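Local atomic coordinates of copper induced nitroreductase D (Lactococcus lactis, PDB entry 2WQF), a protein that binds flavin mononucleotide and acts as a copper-induced nitroreductase involved in defence against oxidative stress. Residues R35-A40 with S134-T139; K58-I63 with Q151-L156; N110-F115 with D120-W125. All coordinates share one frame; numbering follows the deposited sequence.

How the contacts relate
Burial and chemistry change together across these three contacts. Contact 1 is fully buried and rests on one straight hydrogen bond; contact 2, partly buried, joins two aromatic rings without any polar bond between its segments; contact 3 lies at the surface and is mainly ring and aliphatic packing, its centre about 22 Å from that of the chain. Contacts 1 and 3 both draw on helix 121-143 and meet directly, A40 CB lying 3.5 Å from W125 CE3. Contacts 1 and 2 lie on opposite sides of the chain's centre, yet both touch the FMN of chain C, contact 1 near its phosphate and contact 2 at its pyrimidine edge. Contacts 2 and 3 do not touch.

Contact 1 of 3, residues R35-A40 with S134-T139; sequences RFSPTA and SVNVWT. With FMN (flavin mononucleotide), chain B; FMN (flavin mononucleotide), chain C.
S37 OG is gripped from two directions: the amide of N136 donates to it from helix 121-143, and a second hydrogen bond ties it back to the carbonyl oxygen of A33 in helix 23-35. The bond from N136 ND2 to S37 OG measures 2.9 Å and is almost straight, 176° at the hydrogen. The hydroxyl oxygen also sits only 2° out of the amide plane, so the N-H points squarely at it. With OG anti to the carbonyl carbon of its own residue and beside the backbone N (chi1 -67°), the serine can serve the amide and still hold the last turn of the helix that precedes it. The buried hydroxyl thus accepts an amide N-H from one helix while bonded to a carbonyl of the other, just where the chain leaves helical geometry at F36.

Beyond S37 the chain runs on to a flavin held mainly by the second subunit. P38 CB comes within 3.3 Å of O3' on the FMN of chain B, and A40 CB lies 3.7 Å from C6 of the same isoalloxazine. The helical segment serves the other cofactor: W138 CH2 approaches O3' of the FMN of chain C at 3.8 Å, while its NE1 is hydrogen-bonded to the carbonyl of R11 and R10 makes a cation-pi contact with the indole. One turn of this helix carries an extra bond, because T139 OG1 reaches V135 O at 2.9 Å from the face opposite to that used by T139 N. Across the dimer, T139 packs on F3 of the second subunit. One short polar contact therefore stands between two cofactor sites, an arrangement characteristic of the nitroreductase fold, whose FMN pockets lie at the interface of an intertwined dimer and are lined by both chains.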
loop_
_atom_site.group_PDB
_atom_site.type_symbol
_atom_site.label_atom_id
_atom_site.label_comp_id
_atom_site.label_asym_id
_atom_site.label_seq_id
_atom_site.Cartn_x
_atom_site.Cartn_y
_atom_site.Cartn_z
ATOM N N ARG A 35 -4.611 11.625 -3.675
ATOM C CA ARG A 35 -5.238 12.546 -2.710
ATOM C C ARG A 35 -6.021 11.791 -1.638
ATOM O O ARG A 35 -5.948 12.104 -0.438
ATOM C CB ARG A 35 -6.190 13.485 -3.467
ATOM C CG ARG A 35 -6.900 14.495 -2.609
ATOM C CD ARG A 35 -7.891 15.307 -3.415
ATOM N NE ARG A 35 -8.329 16.505 -2.693
ATOM C CZ ARG A 35 -7.639 17.653 -2.631
ATOM N NH1 ARG A 35 -6.501 17.795 -3.287
ATOM N NH2 ARG A 35 -8.098 18.655 -1.925
ATOM N N PHE A 36 -6.776 10.785 -2.067
ATOM C CA PHE A 36 -7.646 10.042 -1.158
ATOM C C PHE A 36 -7.035 8.803 -0.550
ATOM O O PHE A 36 -7.742 8.016 0.065
ATOM C CB PHE A 36 -8.962 9.738 -1.839
ATOM C CG PHE A 36 -9.696 10.977 -2.271
ATOM C CD1 PHE A 36 -9.971 11.983 -1.354
ATOM C CD2 PHE A 36 -10.087 11.146 -3.588
ATOM C CE1 PHE A 36 -10.645 13.120 -1.733
ATOM C CE2 PHE A 36 -10.748 12.278 -3.980
ATOM C CZ PHE A 36 -11.022 13.283 -3.049
ATOM N N SER A 37 -5.722 8.673 -0.667
ATOM C CA SER A 37 -4.979 7.599 -0.008
ATOM C C SER A 37 -4.564 8.031 1.402
ATOM O O SER A 37 -4.082 9.154 1.606
ATOM C CB SER A 37 -3.716 7.265 -0.791
ATOM O OG SER A 37 -4.008 6.684 -2.049
ATOM N N PRO A 38 -4.721 7.139 2.381
ATOM C CA PRO A 38 -4.281 7.456 3.752
ATOM C C PRO A 38 -2.759 7.329 3.913
ATOM O O PRO A 38 -2.105 6.508 3.253
ATOM C CB PRO A 38 -4.978 6.399 4.576
ATOM C CG PRO A 38 -5.043 5.207 3.666
ATOM C CD PRO A 38 -5.260 5.772 2.271
ATOM N N THR A 39 -2.208 8.156 4.795
ATOM C CA THR A 39 -0.803 8.139 5.168
ATOM C C THR A 39 -0.724 8.386 6.654
ATOM O O THR A 39 -1.614 9.046 7.225
ATOM C CB THR A 39 0.017 9.224 4.445
ATOM O OG1 THR A 39 -0.607 10.508 4.591
ATOM C CG2 THR A 39 0.182 8.895 2.979
ATOM N N ALA A 40 0.318 7.865 7.298
ATOM C CA ALA A 40 0.459 8.023 8.746
ATOM C C ALA A 40 0.416 9.504 9.106
ATOM O O ALA A 40 1.120 10.337 8.499
ATOM C CB ALA A 40 1.748 7.392 9.234
ATOM N N SER A 134 0.735 3.810 -4.918
ATOM C CA SER A 134 1.060 3.156 -6.184
ATOM C C SER A 134 -0.103 2.271 -6.656
ATOM O O SER A 134 -0.495 2.328 -7.835
ATOM C CB SER A 134 2.350 2.325 -6.079
ATOM O OG SER A 134 3.450 3.150 -5.796
ATOM N N VAL A 135 -0.660 1.446 -5.756
ATOM C CA VAL A 135 -1.729 0.522 -6.161
ATOM C C VAL A 135 -3.047 1.250 -6.340
ATOM O O VAL A 135 -3.850 0.864 -7.178
ATOM C CB VAL A 135 -1.903 -0.729 -5.232
ATOM C CG1 VAL A 135 -0.616 -1.499 -5.167
ATOM C CG2 VAL A 135 -2.382 -0.331 -3.822
ATOM N N ASN A 136 -3.272 2.324 -5.567
ATOM C CA ASN A 136 -4.498 3.068 -5.755
ATOM C C ASN A 136 -4.512 3.733 -7.143
ATOM O O ASN A 136 -5.544 3.759 -7.814
ATOM C CB ASN A 136 -4.769 4.085 -4.610
ATOM C CG ASN A 136 -5.398 3.433 -3.397
ATOM O OD1 ASN A 136 -5.922 2.318 -3.491
ATOM N ND2 ASN A 136 -5.333 4.107 -2.254
ATOM N N VAL A 137 -3.380 4.295 -7.549
ATOM C CA VAL A 137 -3.256 4.883 -8.872
ATOM C C VAL A 137 -3.422 3.810 -9.956
ATOM O O VAL A 137 -4.160 3.972 -10.920
ATOM C CB VAL A 137 -1.919 5.630 -9.040
ATOM C CG1 VAL A 137 -1.670 5.987 -10.498
ATOM C CG2 VAL A 137 -1.904 6.896 -8.181
ATOM N N TRP A 138 -2.755 2.695 -9.747
ATOM C CA TRP A 138 -2.773 1.576 -10.689
ATOM C C TRP A 138 -4.214 1.109 -10.919
ATOM O O TRP A 138 -4.644 0.892 -12.056
ATOM C CB TRP A 138 -1.913 0.456 -10.088
ATOM C CG TRP A 138 -1.474 -0.664 -10.976
ATOM C CD1 TRP A 138 -1.933 -0.985 -12.217
ATOM C CD2 TRP A 138 -0.495 -1.654 -10.634
ATOM N NE1 TRP A 138 -1.252 -2.107 -12.695
ATOM C CE2 TRP A 138 -0.373 -2.520 -11.730
ATOM C CE3 TRP A 138 0.320 -1.861 -9.515
ATOM C CZ2 TRP A 138 0.513 -3.601 -11.721
ATOM C CZ3 TRP A 138 1.189 -2.933 -9.508
ATOM C CH2 TRP A 138 1.282 -3.782 -10.613
ATOM N N THR A 139 -4.944 0.926 -9.830
ATOM C CA THR A 139 -6.307 0.468 -9.911
ATOM C C THR A 139 -7.217 1.525 -10.533
ATOM O O THR A 139 -8.108 1.203 -11.329
ATOM C CB THR A 139 -6.845 0.049 -8.510
ATOM O OG1 THR A 139 -5.965 -0.929 -7.946
ATOM C CG2 THR A 139 -8.236 -0.521 -8.634
HETATM N N1 FMN B . -3.986 6.087 12.838
HETATM C C2 FMN B . -3.967 5.756 14.270
HETATM O O2 FMN B . -4.879 6.108 14.984
HETATM N N3 FMN B . -2.817 5.086 14.801
HETATM C C4 FMN B . -1.743 4.702 14.020
HETATM O O4 FMN B . -0.857 4.058 14.509
HETATM C C4A FMN B . -1.751 5.053 12.596
HETATM N N5 FMN B . -0.778 4.780 11.793
HETATM C C5A FMN B . -1.030 4.824 10.316
HETATM C C6 FMN B . -0.046 4.158 9.402
HETATM C C7 FMN B . -0.243 4.101 8.091
HETATM C C7M FMN B . 0.801 3.446 7.215
HETATM C C8 FMN B . -1.511 4.704 7.524
HETATM C C8M FMN B . -1.794 4.588 6.036
HETATM C C9 FMN B . -2.388 5.328 8.318
HETATM C C9A FMN B . -2.154 5.392 9.806
HETATM N N10 FMN B . -3.046 6.056 10.702
HETATM C C10 FMN B . -2.958 5.762 12.064
HETATM C "C1'" FMN B . -4.231 6.750 10.214
HETATM C "C2'" FMN B . -3.847 8.054 9.519
HETATM O "O2'" FMN B . -3.488 9.003 10.489
HETATM C "C3'" FMN B . -5.042 8.496 8.671
HETATM O "O3'" FMN B . -5.154 7.523 7.651
HETATM C "C4'" FMN B . -4.784 9.873 8.034
HETATM O "O4'" FMN B . -4.783 10.881 9.034
HETATM C "C5'" FMN B . -5.820 10.218 6.966
HETATM O "O5'" FMN B . -7.112 10.182 7.555
HETATM P P FMN B . -8.242 9.158 6.973
HETATM O O1P FMN B . -8.385 9.363 5.519
HETATM O O2P FMN B . -7.774 7.688 7.297
HETATM O O3P FMN B . -9.569 9.519 7.770
HETATM N N1 FMN C . 6.462 -6.214 -11.721
HETATM C C2 FMN C . 7.573 -5.941 -12.643
HETATM O O2 FMN C . 7.478 -6.241 -13.812
HETATM N N3 FMN C . 8.785 -5.392 -12.109
HETATM C C4 FMN C . 8.940 -5.071 -10.773
HETATM O O4 FMN C . 9.944 -4.525 -10.409
HETATM C C4A FMN C . 7.839 -5.366 -9.850
HETATM N N5 FMN C . 7.903 -5.145 -8.579
HETATM C C5A FMN C . 6.628 -5.111 -7.791
HETATM C C6 FMN C . 6.649 -4.497 -6.423
HETATM C C7 FMN C . 5.543 -4.373 -5.700
HETATM C C7M FMN C . 5.631 -3.775 -4.313
HETATM C C8 FMN C . 4.233 -4.844 -6.296
HETATM C C8M FMN C . 2.944 -4.647 -5.517
HETATM C C9 FMN C . 4.197 -5.420 -7.502
HETATM C C9A FMN C . 5.459 -5.561 -8.315
HETATM N N10 FMN C . 5.485 -6.181 -9.602
HETATM C C10 FMN C . 6.587 -5.948 -10.427
HETATM C "C1'" FMN C . 4.282 -6.753 -10.191
HETATM C "C2'" FMN C . 3.904 -8.056 -9.494
HETATM O "O2'" FMN C . 4.785 -9.069 -9.904
HETATM C "C3'" FMN C . 2.445 -8.363 -9.843
HETATM O "O3'" FMN C . 1.690 -7.345 -9.213
HETATM C "C4'" FMN C . 2.021 -9.731 -9.280
HETATM O "O4'" FMN C . 2.684 -10.773 -9.981
HETATM C "C5'" FMN C . 0.511 -9.945 -9.361
HETATM O "O5'" FMN C . 0.104 -9.822 -10.716
HETATM P P FMN C . -0.988 -8.684 -11.136
HETATM O O1P FMN C . -2.187 -8.821 -10.288
HETATM O O2P FMN C . -0.312 -7.273 -10.945
HETATM O O3P FMN C . -1.296 -8.961 -12.671
#

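Contact 2 of 3, residues K58-I63 with Q151-L156; sequences KLWDEI and QHYNPL. With FMN (flavin mononucleotide), chain C.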
loop_
_atom_site.group_PDB
_atom_site.type_symbol
_atom_site.label_atom_id
_atom_site.label_comp_id
_atom_site.label_asym_id
_atom_site.label_seq_id
_atom_site.Cartn_x
_atom_site.Cartn_y
_atom_site.Cartn_z
ATOM N N LYS A 58 12.070 10.319 -23.496
ATOM C CA LYS A 58 13.362 10.710 -22.930
ATOM C C LYS A 58 13.750 9.841 -21.744
ATOM O O LYS A 58 14.906 9.444 -21.605
ATOM C CB LYS A 58 13.343 12.188 -22.515
ATOM C CG LYS A 58 14.629 12.695 -21.901
ATOM C CD LYS A 58 14.710 14.219 -22.007
ATOM C CE LYS A 58 16.148 14.726 -21.944
ATOM N NZ LYS A 58 16.253 16.193 -22.245
ATOM N N LEU A 59 12.798 9.558 -20.870
ATOM C CA LEU A 59 13.075 8.731 -19.699
ATOM C C LEU A 59 13.683 7.408 -20.135
ATOM O O LEU A 59 14.732 6.997 -19.634
ATOM C CB LEU A 59 11.807 8.453 -18.893
ATOM C CG LEU A 59 12.000 7.438 -17.755
ATOM C CD1 LEU A 59 12.956 7.979 -16.704
ATOM C CD2 LEU A 59 10.677 7.108 -17.127
ATOM N N TRP A 60 13.033 6.735 -21.064
ATOM C CA TRP A 60 13.465 5.382 -21.421
ATOM C C TRP A 60 14.703 5.362 -22.332
ATOM O O TRP A 60 15.619 4.551 -22.135
ATOM C CB TRP A 60 12.275 4.571 -21.976
ATOM C CG TRP A 60 11.275 4.388 -20.871
ATOM C CD1 TRP A 60 10.152 5.130 -20.645
ATOM C CD2 TRP A 60 11.355 3.444 -19.782
ATOM N NE1 TRP A 60 9.529 4.696 -19.502
ATOM C CE2 TRP A 60 10.255 3.679 -18.946
ATOM C CE3 TRP A 60 12.271 2.443 -19.429
ATOM C CZ2 TRP A 60 10.024 2.941 -17.789
ATOM C CZ3 TRP A 60 12.038 1.712 -18.296
ATOM C CH2 TRP A 60 10.909 1.955 -17.487
ATOM N N ASP A 61 14.762 6.264 -23.303
ATOM C CA ASP A 61 15.847 6.232 -24.270
ATOM C C ASP A 61 17.113 6.872 -23.745
ATOM O O ASP A 61 18.212 6.400 -24.022
ATOM C CB ASP A 61 15.450 6.971 -25.542
ATOM C CG ASP A 61 14.657 6.112 -26.501
ATOM O OD1 ASP A 61 14.648 4.868 -26.376
ATOM O OD2 ASP A 61 14.039 6.711 -27.391
ATOM N N GLU A 62 16.956 7.953 -22.983
ATOM C CA GLU A 62 18.080 8.796 -22.626
ATOM C C GLU A 62 18.519 8.620 -21.188
ATOM O O GLU A 62 19.626 9.022 -20.825
ATOM C CB GLU A 62 17.733 10.262 -22.891
ATOM C CG GLU A 62 17.420 10.550 -24.355
ATOM C CD GLU A 62 17.395 12.031 -24.666
ATOM O OE1 GLU A 62 18.226 12.768 -24.093
ATOM O OE2 GLU A 62 16.556 12.454 -25.485
ATOM N N ILE A 63 17.674 7.999 -20.369
ATOM C CA ILE A 63 18.041 7.738 -18.978
ATOM C C ILE A 63 18.091 6.257 -18.640
ATOM O O ILE A 63 19.143 5.748 -18.267
ATOM C CB ILE A 63 17.112 8.508 -17.988
ATOM C CG1 ILE A 63 17.285 10.009 -18.195
ATOM C CG2 ILE A 63 17.394 8.125 -16.541
ATOM C CD1 ILE A 63 16.351 10.891 -17.354
ATOM N N GLN A 151 7.619 -0.961 -12.242
ATOM C CA GLN A 151 9.031 -1.228 -12.371
ATOM C C GLN A 151 9.835 -0.562 -11.274
ATOM O O GLN A 151 9.370 0.373 -10.596
ATOM C CB GLN A 151 9.548 -0.771 -13.735
ATOM C CG GLN A 151 8.881 -1.430 -14.921
ATOM C CD GLN A 151 8.851 -2.937 -14.786
ATOM O OE1 GLN A 151 9.845 -3.547 -14.415
ATOM N NE2 GLN A 151 7.701 -3.537 -15.049
ATOM N N HIS A 152 11.069 -1.051 -11.118
ATOM C CA HIS A 152 12.000 -0.591 -10.106
ATOM C C HIS A 152 13.415 -0.437 -10.655
ATOM O O HIS A 152 14.278 -1.279 -10.449
ATOM C CB HIS A 152 11.952 -1.521 -8.896
ATOM C CG HIS A 152 10.614 -1.521 -8.232
ATOM N ND1 HIS A 152 9.620 -2.418 -8.563
ATOM C CD2 HIS A 152 10.072 -0.676 -7.318
ATOM C CE1 HIS A 152 8.541 -2.154 -7.843
ATOM N NE2 HIS A 152 8.782 -1.084 -7.099
ATOM N N TYR A 153 13.633 0.667 -11.364
ATOM C CA TYR A 153 14.964 1.023 -11.871
ATOM C C TYR A 153 15.644 2.036 -10.949
ATOM O O TYR A 153 16.723 2.524 -11.250
ATOM C CB TYR A 153 14.853 1.535 -13.309
ATOM C CG TYR A 153 14.530 0.412 -14.262
ATOM C CD1 TYR A 153 15.497 -0.523 -14.606
ATOM C CD2 TYR A 153 13.260 0.267 -14.786
ATOM C CE1 TYR A 153 15.209 -1.566 -15.459
ATOM C CE2 TYR A 153 12.959 -0.764 -15.648
ATOM C CZ TYR A 153 13.934 -1.685 -15.976
ATOM O OH TYR A 153 13.631 -2.719 -16.840
ATOM N N ASN A 154 14.999 2.334 -9.816
ATOM C CA ASN A 154 15.651 2.982 -8.684
ATOM C C ASN A 154 16.551 1.949 -7.989
ATOM O O ASN A 154 16.168 0.757 -7.923
ATOM C CB ASN A 154 14.595 3.516 -7.710
ATOM C CG ASN A 154 13.570 2.458 -7.329
ATOM O OD1 ASN A 154 12.764 2.048 -8.156
ATOM N ND2 ASN A 154 13.646 1.959 -6.107
ATOM N N PRO A 155 17.725 2.376 -7.463
ATOM C CA PRO A 155 18.228 3.756 -7.434
ATOM C C PRO A 155 19.058 4.152 -8.650
ATOM O O PRO A 155 19.596 5.239 -8.653
ATOM C CB PRO A 155 19.159 3.767 -6.212
ATOM C CG PRO A 155 19.320 2.359 -5.775
ATOM C CD PRO A 155 18.641 1.462 -6.752
ATOM N N LEU A 156 19.150 3.289 -9.654
ATOM C CA LEU A 156 20.046 3.506 -10.788
ATOM C C LEU A 156 19.775 4.821 -11.507
ATOM O O LEU A 156 20.708 5.533 -11.894
ATOM C CB LEU A 156 19.924 2.337 -11.771
ATOM C CG LEU A 156 20.802 1.109 -11.530
ATOM C CD1 LEU A 156 20.653 0.579 -10.106
ATOM C CD2 LEU A 156 20.458 0.035 -12.556
HETATM N N1 FMN C . 6.462 -6.214 -11.721
HETATM C C2 FMN C . 7.573 -5.941 -12.643
HETATM O O2 FMN C . 7.478 -6.241 -13.812
HETATM N N3 FMN C . 8.785 -5.392 -12.109
HETATM C C4 FMN C . 8.940 -5.071 -10.773
HETATM O O4 FMN C . 9.944 -4.525 -10.409
HETATM C C4A FMN C . 7.839 -5.366 -9.850
HETATM N N5 FMN C . 7.903 -5.145 -8.579
HETATM C C5A FMN C . 6.628 -5.111 -7.791
HETATM C C6 FMN C . 6.649 -4.497 -6.423
HETATM C C7 FMN C . 5.543 -4.373 -5.700
HETATM C C7M FMN C . 5.631 -3.775 -4.313
HETATM C C8 FMN C . 4.233 -4.844 -6.296
HETATM C C8M FMN C . 2.944 -4.647 -5.517
HETATM C C9 FMN C . 4.197 -5.420 -7.502
HETATM C C9A FMN C . 5.459 -5.561 -8.315
HETATM N N10 FMN C . 5.485 -6.181 -9.602
HETATM C C10 FMN C . 6.587 -5.948 -10.427
HETATM C "C1'" FMN C . 4.282 -6.753 -10.191
HETATM C "C2'" FMN C . 3.904 -8.056 -9.494
HETATM O "O2'" FMN C . 4.785 -9.069 -9.904
HETATM C "C3'" FMN C . 2.445 -8.363 -9.843
HETATM O "O3'" FMN C . 1.690 -7.345 -9.213
HETATM C "C4'" FMN C . 2.021 -9.731 -9.280
HETATM O "O4'" FMN C . 2.684 -10.773 -9.981
HETATM C "C5'" FMN C . 0.511 -9.945 -9.361
HETATM O "O5'" FMN C . 0.104 -9.822 -10.716
HETATM P P FMN C . -0.988 -8.684 -11.136
HETATM O O1P FMN C . -2.187 -8.821 -10.288
HETATM O O2P FMN C . -0.312 -7.273 -10.945
HETATM O O3P FMN C . -1.296 -8.961 -12.671
#
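At the pyrimidine end of the FMN pocket, where strand 146-151 gives way to a loop, Y153 turns its ring against W60 of helix 53-73. The two planes stand 84° apart, and the indole presents its outer edge: W60 CZ3 lies 3.7 Å from Y153 CE2, with CH2 of the same indole close by. W60 NE1, at the far side of the ring, is hydrogen-bonded to T98 OG1, which helps fix the rotation of the indole.

The two residues before Y153 face the cofactor of chain C. Bent at chi2 (-50°), Q151 brings its amide to the flavin edge, where NE2 donates to O2 at 3.0 Å and OE1 accepts a weak bond from N3 at 3.1 Å. N149 OD1 also takes a bond from NE2, consistent with the assignment of the amide's two ends that the flavin's N3 and O2 require. H152 ND1 donates to O4 of the same FMN at 2.8 Å in a nearly linear bond, 176° at the hydrogen. Apolar packing on one side of the loop thus accompanies matched polarity on the other: each flavin carbonyl receives an N-H, and these donors would probably help stabilise the extra electron density of a reduced flavin.

Contact 3 of 3, residues N110-F115 with D120-W125; sequences NLQEQF and DNFPVW
F122 reaches from helix 121-143 toward helix 105-114, and its atoms meet L111, Q112 and F115 in turn. CB passes Q112 CG at 4.2 Å, the two side chains running past one another head to tail. Since CG is anti to the carbonyl carbon (chi1 -65°), the ring points across to helix 105-114. L111 CB then sits 3.6 Å from the centroid of the F122 ring, 4° off its normal, a CH-pi contact over the middle of one face. On the same side of the ring as L111 CB, the backbone passes obliquely over CD2 and CE2: F122 CD2 lies 3.7 Å from Q112 N, and L111 O, which also accepts the backbone bond of F115 N, comes from above the ring plane to 3.4 Å from F122 CE2. F115 O meets the ring at its edge, near the plane, while at the tip F122 CZ touches F115 CD1 at 4.0 Å. One residue on from F122, Q112 NE2 rests on P123 CG at 3.6 Å and hands its hydrogen bond to A119 O in the connecting loop.

The axes of 110-114 and 121-125 come within 9.8 Å, at 147°, a roughly antiparallel helical hairpin closed by a short loop. An alanine in place of F122 is likely to open a gap between the helices, with L111 CB deprived of its ring and F115 left freer to turn. The interface holds no hydrogen bond between its segments: the electron-rich face of the ring receives the aliphatic L111 CB, while its slightly positive edge lies by F115 O, so a single apolar side chain is probably fitted to both kinds of neighbour.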
loop_
_atom_site.group_PDB
_atom_site.type_symbol
_atom_site.label_atom_id
_atom_site.label_comp_id
_atom_site.label_asym_id
_atom_site.label_seq_id
_atom_site.Cartn_x
_atom_site.Cartn_y
_atom_site.Cartn_z
ATOM N N ASN A 110 11.424 15.338 9.371
ATOM C CA ASN A 110 10.743 16.298 10.241
ATOM C C ASN A 110 9.843 15.608 11.260
ATOM O O ASN A 110 9.787 16.009 12.427
ATOM C CB ASN A 110 9.913 17.262 9.403
ATOM C CG ASN A 110 10.757 18.321 8.738
ATOM O OD1 ASN A 110 11.908 18.536 9.121
ATOM N ND2 ASN A 110 10.189 19.007 7.757
ATOM N N LEU A 111 9.144 14.566 10.818
ATOM C CA LEU A 111 8.256 13.808 11.678
ATOM C C LEU A 111 9.075 13.078 12.742
ATOM O O LEU A 111 8.703 13.031 13.911
ATOM C CB LEU A 111 7.448 12.806 10.853
ATOM C CG LEU A 111 6.348 13.418 9.993
ATOM C CD1 LEU A 111 5.868 12.448 8.954
ATOM C CD2 LEU A 111 5.208 13.846 10.887
ATOM N N GLN A 112 10.205 12.519 12.326
ATOM C CA GLN A 112 11.097 11.833 13.251
ATOM C C GLN A 112 11.581 12.770 14.368
ATOM O O GLN A 112 11.753 12.343 15.520
ATOM C CB GLN A 112 12.302 11.283 12.491
ATOM C CG GLN A 112 11.998 10.104 11.564
ATOM C CD GLN A 112 13.243 9.632 10.840
ATOM O OE1 GLN A 112 13.888 10.402 10.121
ATOM N NE2 GLN A 112 13.607 8.371 11.043
ATOM N N GLU A 113 11.807 14.037 14.016
ATOM C CA GLU A 113 12.280 15.049 14.955
ATOM C C GLU A 113 11.177 15.534 15.882
ATOM O O GLU A 113 11.431 15.800 17.058
ATOM C CB GLU A 113 12.848 16.253 14.199
ATOM C CG GLU A 113 14.088 15.944 13.361
ATOM C CD GLU A 113 14.479 17.095 12.442
ATOM O OE1 GLU A 113 13.804 18.150 12.463
ATOM O OE2 GLU A 113 15.466 16.933 11.694
ATOM N N GLN A 114 9.960 15.663 15.346
ATOM C CA GLN A 114 8.825 16.205 16.101
ATOM C C GLN A 114 8.290 15.169 17.076
ATOM O O GLN A 114 7.876 15.512 18.184
ATOM C CB GLN A 114 7.697 16.664 15.163
ATOM N N PHE A 115 8.311 13.907 16.649
ATOM C CA PHE A 115 7.818 12.795 17.442
ATOM C C PHE A 115 8.904 11.733 17.554
ATOM O O PHE A 115 8.774 10.645 16.990
ATOM C CB PHE A 115 6.580 12.191 16.782
ATOM C CG PHE A 115 5.541 13.204 16.407
ATOM C CD1 PHE A 115 5.408 13.637 15.103
ATOM C CD2 PHE A 115 4.700 13.732 17.371
ATOM C CE1 PHE A 115 4.449 14.575 14.758
ATOM C CE2 PHE A 115 3.740 14.671 17.035
ATOM C CZ PHE A 115 3.615 15.091 15.724
ATOM N N ASP A 120 11.467 5.620 14.470
ATOM C CA ASP A 120 11.728 4.387 13.724
ATOM C C ASP A 120 10.546 3.987 12.829
ATOM O O ASP A 120 10.709 3.304 11.812
ATOM C CB ASP A 120 12.069 3.254 14.691
ATOM C CG ASP A 120 13.452 3.393 15.293
ATOM O OD1 ASP A 120 14.133 4.398 14.993
ATOM O OD2 ASP A 120 13.862 2.496 16.064
ATOM N N ASN A 121 9.357 4.427 13.215
ATOM C CA ASN A 121 8.142 4.088 12.505
ATOM C C ASN A 121 7.937 4.857 11.204
ATOM O O ASN A 121 7.409 4.318 10.242
ATOM C CB ASN A 121 6.931 4.319 13.425
ATOM C CG ASN A 121 6.963 3.452 14.667
ATOM O OD1 ASN A 121 6.584 2.282 14.633
ATOM N ND2 ASN A 121 7.406 4.024 15.772
ATOM N N PHE A 122 8.337 6.121 11.168
ATOM C CA PHE A 122 8.018 6.953 10.021
ATOM C C PHE A 122 8.588 6.431 8.696
ATOM O O PHE A 122 7.863 6.442 7.710
ATOM C CB PHE A 122 8.392 8.410 10.261
ATOM C CG PHE A 122 7.585 9.038 11.353
ATOM C CD1 PHE A 122 6.222 9.209 11.193
ATOM C CD2 PHE A 122 8.175 9.410 12.558
ATOM C CE1 PHE A 122 5.448 9.743 12.201
ATOM C CE2 PHE A 122 7.406 9.956 13.580
ATOM C CZ PHE A 122 6.039 10.121 13.396
ATOM N N PRO A 123 9.860 5.971 8.673
ATOM C CA PRO A 123 10.372 5.395 7.415
ATOM C C PRO A 123 9.536 4.184 6.958
ATOM O O PRO A 123 9.242 4.023 5.769
ATOM C CB PRO A 123 11.809 4.979 7.766
ATOM C CG PRO A 123 12.206 5.929 8.851
ATOM C CD PRO A 123 10.931 6.136 9.670
ATOM N N VAL A 124 9.125 3.353 7.909
ATOM C CA VAL A 124 8.291 2.187 7.618
ATOM C C VAL A 124 6.938 2.611 7.051
ATOM O O VAL A 124 6.487 2.107 6.022
ATOM C CB VAL A 124 8.083 1.335 8.901
ATOM C CG1 VAL A 124 6.982 0.282 8.715
ATOM C CG2 VAL A 124 9.403 0.636 9.287
ATOM N N TRP A 125 6.293 3.551 7.716
ATOM C CA TRP A 125 4.976 3.998 7.294
ATOM C C TRP A 125 5.060 4.718 5.959
ATOM O O TRP A 125 4.119 4.678 5.180
ATOM C CB TRP A 125 4.349 4.902 8.363
ATOM C CG TRP A 125 4.012 4.174 9.633
ATOM C CD1 TRP A 125 3.727 2.842 9.767
ATOM C CD2 TRP A 125 3.923 4.736 10.944
ATOM N NE1 TRP A 125 3.457 2.545 11.087
ATOM C CE2 TRP A 125 3.577 3.689 11.826
ATOM C CE3 TRP A 125 4.117 6.020 11.462
ATOM C CZ2 TRP A 125 3.384 3.892 13.183
ATOM C CZ3 TRP A 125 3.936 6.213 12.810
ATOM C CH2 TRP A 125 3.588 5.156 13.660
#